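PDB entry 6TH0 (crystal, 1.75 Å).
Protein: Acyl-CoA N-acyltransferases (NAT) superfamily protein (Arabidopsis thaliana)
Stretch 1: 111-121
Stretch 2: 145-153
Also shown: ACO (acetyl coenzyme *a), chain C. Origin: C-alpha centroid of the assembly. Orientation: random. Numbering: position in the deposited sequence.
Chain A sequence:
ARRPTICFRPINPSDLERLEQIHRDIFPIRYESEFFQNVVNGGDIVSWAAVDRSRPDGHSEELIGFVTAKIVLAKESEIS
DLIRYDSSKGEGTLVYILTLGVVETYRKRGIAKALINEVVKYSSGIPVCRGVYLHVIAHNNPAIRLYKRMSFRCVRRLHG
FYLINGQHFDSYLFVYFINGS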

# COMPACT_ATOMS: atom_id res chain seq x y z
N ILE A 111 8.87 9.95 -3.27
CA ILE A 111 7.53 10.04 -2.69
C ILE A 111 6.99 8.66 -2.36
O ILE A 111 6.45 8.42 -1.27
CB ILE A 111 6.60 10.83 -3.63
CG1 ILE A 111 7.08 12.28 -3.72
CG2 ILE A 111 5.13 10.77 -3.16
CD1 ILE A 111 6.41 13.09 -4.85
N ALA A 112 7.14 7.70 -3.28
CA ALA A 112 6.64 6.36 -3.01
C ALA A 112 7.36 5.74 -1.82
O ALA A 112 6.74 5.10 -0.97
CB ALA A 112 6.80 5.46 -4.23
N LYS A 113 8.68 5.91 -1.75
CA LYS A 113 9.41 5.45 -0.59
C LYS A 113 8.85 6.05 0.69
O LYS A 113 8.70 5.36 1.71
CB LYS A 113 10.90 5.78 -0.75
CG LYS A 113 11.76 5.34 0.41
CD LYS A 113 13.24 5.60 0.10
CE LYS A 113 14.16 4.85 1.04
NZ LYS A 113 14.05 5.33 2.45
N ALA A 114 8.58 7.36 0.68
CA ALA A 114 8.03 8.00 1.87
C ALA A 114 6.64 7.47 2.20
O ALA A 114 6.30 7.28 3.37
CB ALA A 114 8.00 9.52 1.70
N LEU A 115 5.83 7.21 1.18
CA LEU A 115 4.49 6.67 1.42
C LEU A 115 4.57 5.31 2.10
O LEU A 115 3.88 5.05 3.09
CB LEU A 115 3.71 6.59 0.10
CG LEU A 115 3.18 7.92 -0.45
CD1 LEU A 115 2.76 7.78 -1.91
CD2 LEU A 115 2.01 8.47 0.38
N ILE A 116 5.43 4.42 1.59
CA ILE A 116 5.62 3.13 2.24
C ILE A 116 6.11 3.32 3.67
O ILE A 116 5.65 2.65 4.60
CB ILE A 116 6.60 2.27 1.42
CG1 ILE A 116 6.00 1.95 0.05
CG2 ILE A 116 6.92 0.99 2.17
CD1 ILE A 116 7.07 1.45 -0.94
N ASN A 117 7.04 4.26 3.86
CA ASN A 117 7.54 4.54 5.20
C ASN A 117 6.40 4.85 6.16
O ASN A 117 6.39 4.41 7.32
CB ASN A 117 8.55 5.69 5.13
CG ASN A 117 9.23 5.94 6.44
OD1 ASN A 117 9.65 5.01 7.12
ND2 ASN A 117 9.35 7.21 6.82
N GLU A 118 5.41 5.62 5.69
CA GLU A 118 4.24 5.92 6.52
C GLU A 118 3.54 4.65 6.97
O GLU A 118 3.11 4.54 8.12
CB GLU A 118 3.27 6.83 5.77
CG GLU A 118 3.82 8.22 5.46
CD GLU A 118 4.10 9.02 6.72
OE1 GLU A 118 3.44 8.75 7.74
OE2 GLU A 118 4.99 9.90 6.69
N VAL A 119 3.41 3.68 6.06
CA VAL A 119 2.72 2.44 6.41
C VAL A 119 3.53 1.65 7.44
O VAL A 119 2.97 1.12 8.41
CB VAL A 119 2.45 1.60 5.15
CG1 VAL A 119 1.75 0.31 5.53
CG2 VAL A 119 1.61 2.41 4.13
N VAL A 120 4.84 1.56 7.25
CA VAL A 120 5.69 0.84 8.20
C VAL A 120 5.68 1.53 9.56
O VAL A 120 5.56 0.88 10.61
CB VAL A 120 7.12 0.71 7.65
CG1 VAL A 120 8.04 0.05 8.68
CG2 VAL A 120 7.11 -0.03 6.33
N LYS A 121 5.80 2.85 9.56
CA LYS A 121 5.74 3.60 10.81
C LYS A 121 4.39 3.42 11.50
O LYS A 121 4.32 3.37 12.73
CB LYS A 121 6.03 5.07 10.52
CG LYS A 121 7.53 5.38 10.47
CD LYS A 121 7.86 6.78 9.93
CE LYS A 121 7.01 7.90 10.49
NZ LYS A 121 7.00 9.04 9.52
N ARG A 145 12.33 -3.16 -7.05
CA ARG A 145 13.48 -2.43 -6.52
C ARG A 145 13.10 -1.54 -5.35
O ARG A 145 13.88 -1.37 -4.40
CB ARG A 145 14.15 -1.60 -7.63
CG ARG A 145 14.74 -2.42 -8.76
CD ARG A 145 15.67 -1.60 -9.67
NE ARG A 145 15.01 -0.44 -10.27
CZ ARG A 145 14.37 -0.45 -11.44
NH1 ARG A 145 13.80 0.66 -11.90
NH2 ARG A 145 14.29 -1.57 -12.15
N LEU A 146 11.92 -0.92 -5.41
CA LEU A 146 11.46 -0.02 -4.35
C LEU A 146 11.26 -0.77 -3.04
O LEU A 146 11.72 -0.34 -1.97
CB LEU A 146 10.15 0.65 -4.79
CG LEU A 146 9.42 1.55 -3.78
CD1 LEU A 146 10.29 2.71 -3.36
CD2 LEU A 146 8.09 2.05 -4.39
N TYR A 147 10.55 -1.89 -3.08
CA TYR A 147 10.29 -2.58 -1.82
C TYR A 147 11.57 -3.20 -1.27
O TYR A 147 11.80 -3.17 -0.05
CB TYR A 147 9.17 -3.59 -2.02
CG TYR A 147 7.80 -2.92 -2.01
CD1 TYR A 147 7.25 -2.45 -0.82
CD2 TYR A 147 7.09 -2.71 -3.19
CE1 TYR A 147 6.03 -1.83 -0.80
CE2 TYR A 147 5.87 -2.08 -3.17
CZ TYR A 147 5.34 -1.63 -1.98
OH TYR A 147 4.12 -1.01 -1.94
N LYS A 148 12.43 -3.73 -2.15
CA LYS A 148 13.73 -4.21 -1.70
C LYS A 148 14.54 -3.09 -1.04
O LYS A 148 15.20 -3.31 -0.02
CB LYS A 148 14.50 -4.81 -2.89
CG LYS A 148 15.78 -5.50 -2.50
CD LYS A 148 16.38 -6.25 -3.68
CE LYS A 148 17.80 -6.72 -3.37
NZ LYS A 148 18.75 -5.58 -3.19
N ARG A 149 14.47 -1.88 -1.60
CA ARG A 149 15.20 -0.75 -1.05
C ARG A 149 14.70 -0.41 0.35
O ARG A 149 15.48 0.06 1.19
CB ARG A 149 15.01 0.47 -1.95
CG ARG A 149 15.85 1.68 -1.62
CD ARG A 149 15.60 2.79 -2.65
NE ARG A 149 15.88 2.38 -4.02
CZ ARG A 149 14.98 2.33 -5.00
NH1 ARG A 149 13.71 2.66 -4.77
NH2 ARG A 149 15.35 1.95 -6.22
N MET A 150 13.41 -0.63 0.60
CA MET A 150 12.78 -0.47 1.90
C MET A 150 13.02 -1.64 2.84
O MET A 150 12.40 -1.69 3.90
CB MET A 150 11.27 -0.25 1.72
CG MET A 150 10.91 1.05 1.02
SD MET A 150 11.67 2.44 1.87
CE MET A 150 10.83 2.38 3.45
N SER A 151 13.85 -2.60 2.45
CA SER A 151 14.19 -3.77 3.25
C SER A 151 13.09 -4.83 3.29
O SER A 151 13.13 -5.70 4.17
CB SER A 151 14.55 -3.40 4.69
OG SER A 151 15.78 -2.69 4.76
N PHE A 152 12.10 -4.79 2.39
CA PHE A 152 11.12 -5.88 2.34
C PHE A 152 11.78 -7.12 1.76
O PHE A 152 12.62 -7.03 0.86
CB PHE A 152 9.88 -5.51 1.50
CG PHE A 152 8.92 -4.59 2.18
CD1 PHE A 152 9.30 -3.30 2.53
CD2 PHE A 152 7.60 -4.98 2.44
CE1 PHE A 152 8.40 -2.45 3.13
CE2 PHE A 152 6.71 -4.13 3.03
CZ PHE A 152 7.10 -2.86 3.39
N ARG A 153 11.39 -8.29 2.27
CA ARG A 153 11.92 -9.56 1.77
C ARG A 153 10.97 -10.09 0.70
O ARG A 153 9.75 -10.14 0.92
CB ARG A 153 12.04 -10.58 2.91
CG ARG A 153 13.38 -10.61 3.56
CD ARG A 153 13.65 -9.31 4.29
NE ARG A 153 14.86 -9.45 5.11
CZ ARG A 153 15.35 -8.49 5.89
NH1 ARG A 153 14.74 -7.31 5.95
NH2 ARG A 153 16.44 -8.72 6.60
N1A ACO C . 17.07 11.80 -7.47
C2A ACO C . 17.07 10.81 -8.43
N3A ACO C . 16.50 9.60 -8.46
C4A ACO C . 15.79 9.34 -7.29
C5A ACO C . 15.68 10.26 -6.20
C6A ACO C . 16.35 11.49 -6.34
N6A ACO C . 16.29 12.42 -5.33
N7A ACO C . 14.90 9.73 -5.17
C8A ACO C . 14.54 8.52 -5.62
N9A ACO C . 15.05 8.23 -6.89
C1B ACO C . 14.87 7.01 -7.68
C2B ACO C . 14.88 5.67 -6.80
O2B ACO C . 16.17 5.29 -6.55
C3B ACO C . 14.22 4.79 -7.97
O3B ACO C . 15.20 4.64 -8.87
P3B ACO C . 15.10 3.05 -9.78
O7A ACO C . 13.90 3.42 -10.62
O8A ACO C . 16.44 2.96 -10.50
O9A ACO C . 14.82 2.11 -8.64
C4B ACO C . 13.08 5.73 -8.48
O4B ACO C . 13.58 7.10 -8.35
C5B ACO C . 11.76 5.50 -7.71
O5B ACO C . 11.94 5.62 -6.34
P1A ACO C . 10.75 6.58 -5.72
O1A ACO C . 10.85 7.93 -6.31
O2A ACO C . 10.74 6.37 -4.24
O3A ACO C . 9.23 6.00 -6.21
P2A ACO C . 8.37 6.99 -7.12
O4A ACO C . 7.76 8.09 -6.34
O5A ACO C . 8.97 7.26 -8.47
O6A ACO C . 6.97 6.04 -7.49
CBP ACO C . 5.98 3.93 -8.13
CCP ACO C . 7.29 4.70 -7.63
CDP ACO C . 4.99 3.97 -6.99
CEP ACO C . 6.32 2.49 -8.50
CAP ACO C . 5.49 4.74 -9.36
OAP ACO C . 6.33 4.53 -10.49
C9P ACO C . 4.07 4.40 -9.81
O9P ACO C . 3.13 5.05 -9.41
N8P ACO C . 3.89 3.38 -10.72
C7P ACO C . 2.53 2.99 -11.22
C6P ACO C . 1.71 2.40 -10.11
C5P ACO C . 2.39 1.15 -9.68
O5P ACO C . 2.97 0.37 -10.43
N4P ACO C . 2.36 0.87 -8.33
C3P ACO C . 3.05 -0.36 -7.93
C2P ACO C . 2.39 -0.92 -6.72
S1P ACO C . 3.29 -2.49 -6.27
C ACO C . 2.29 -3.59 -7.28
O ACO C . 2.70 -4.09 -8.30
CH3 ACO C . 0.94 -3.83 -6.84

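Residues 111-121 form a continuous helix whose partner is the helix 145-149 and the turn that follows it. The two helix axes cross at -51° and come no closer than 10.4 Å, a separation wide enough for side chains to fill the space between them. The backbones are nearest at Lys113 and Leu146, whose CA atoms lie 6.9 Å apart. No hydrogen bond links the stretches; they are held by shape and apolar contact, burying 440 Å² in total.

Ile116 is the principal bump. Its CA-to-CB bond points toward the second stretch, and its side chain fills a hollow lined by Leu146, Tyr147, Met150 and Phe152. Ile116 CD1 lies 3.6 Å from Leu146 CD2 and 3.4 Å from Tyr147 CE1, resting over one face of the tyrosine ring. Ile116 CG2 lies 4.2 Å from Met150 CG and 3.9 Å from Phe152 CE1, and both CG2 and CD1 are close to Met150 CG. One turn further along, Val120 extends the same apolar ridge, with its CG2 4.1 Å from Phe152 CZ; the phenylalanine ring approaches both residues obliquely.

At the other end of the contact, the small side chain of Ala112 leaves room for Leu146. Leu146 CD2 touches Ala112 CB and Ile116 CD1, each at 3.6 Å. The second methyl, Leu146 CD1, sits 3.9 Å from Lys113 N. Met150 fills the groove on the Lys113 side of Ile116. Its SD approaches Lys113 CG at 3.2 Å, a tight contact with the aliphatic part of the lysine, while its CE lies 4.3 Å from Asn117 N. The extended Lys113 chain thus covers the thioether, and its CE comes within 4.5 Å of Arg149 CD.

Met150 is the first residue to leave helical geometry. Backbone hydrogen bonds from Ser151 N to Lys148 O (2.9 Å) and from Phe152 N to Tyr147 O (2.9 Å) tie the turn back to the helix. The CA-to-CB bond of Phe152 points toward the first stretch, and its ring meets Ile116 and Val120.

Acetyl coenzyme A bridges the two stretches where direct polar bonds are absent. Ala112 N donates to O4A of the cofactor (3.1 Å) and Lys113 N to its O2A (3.3 Å), so the start of the first stretch holds the pyrophosphate. From the second, Arg145 NE donates to O9A (3.0 Å) and Arg145 NH1 to O7A (3.0 Å), while Arg149 NH2 makes a very short 2.5 Å bond to O9A; the cationic guanidinium groups suit the negatively charged 3'-phosphate.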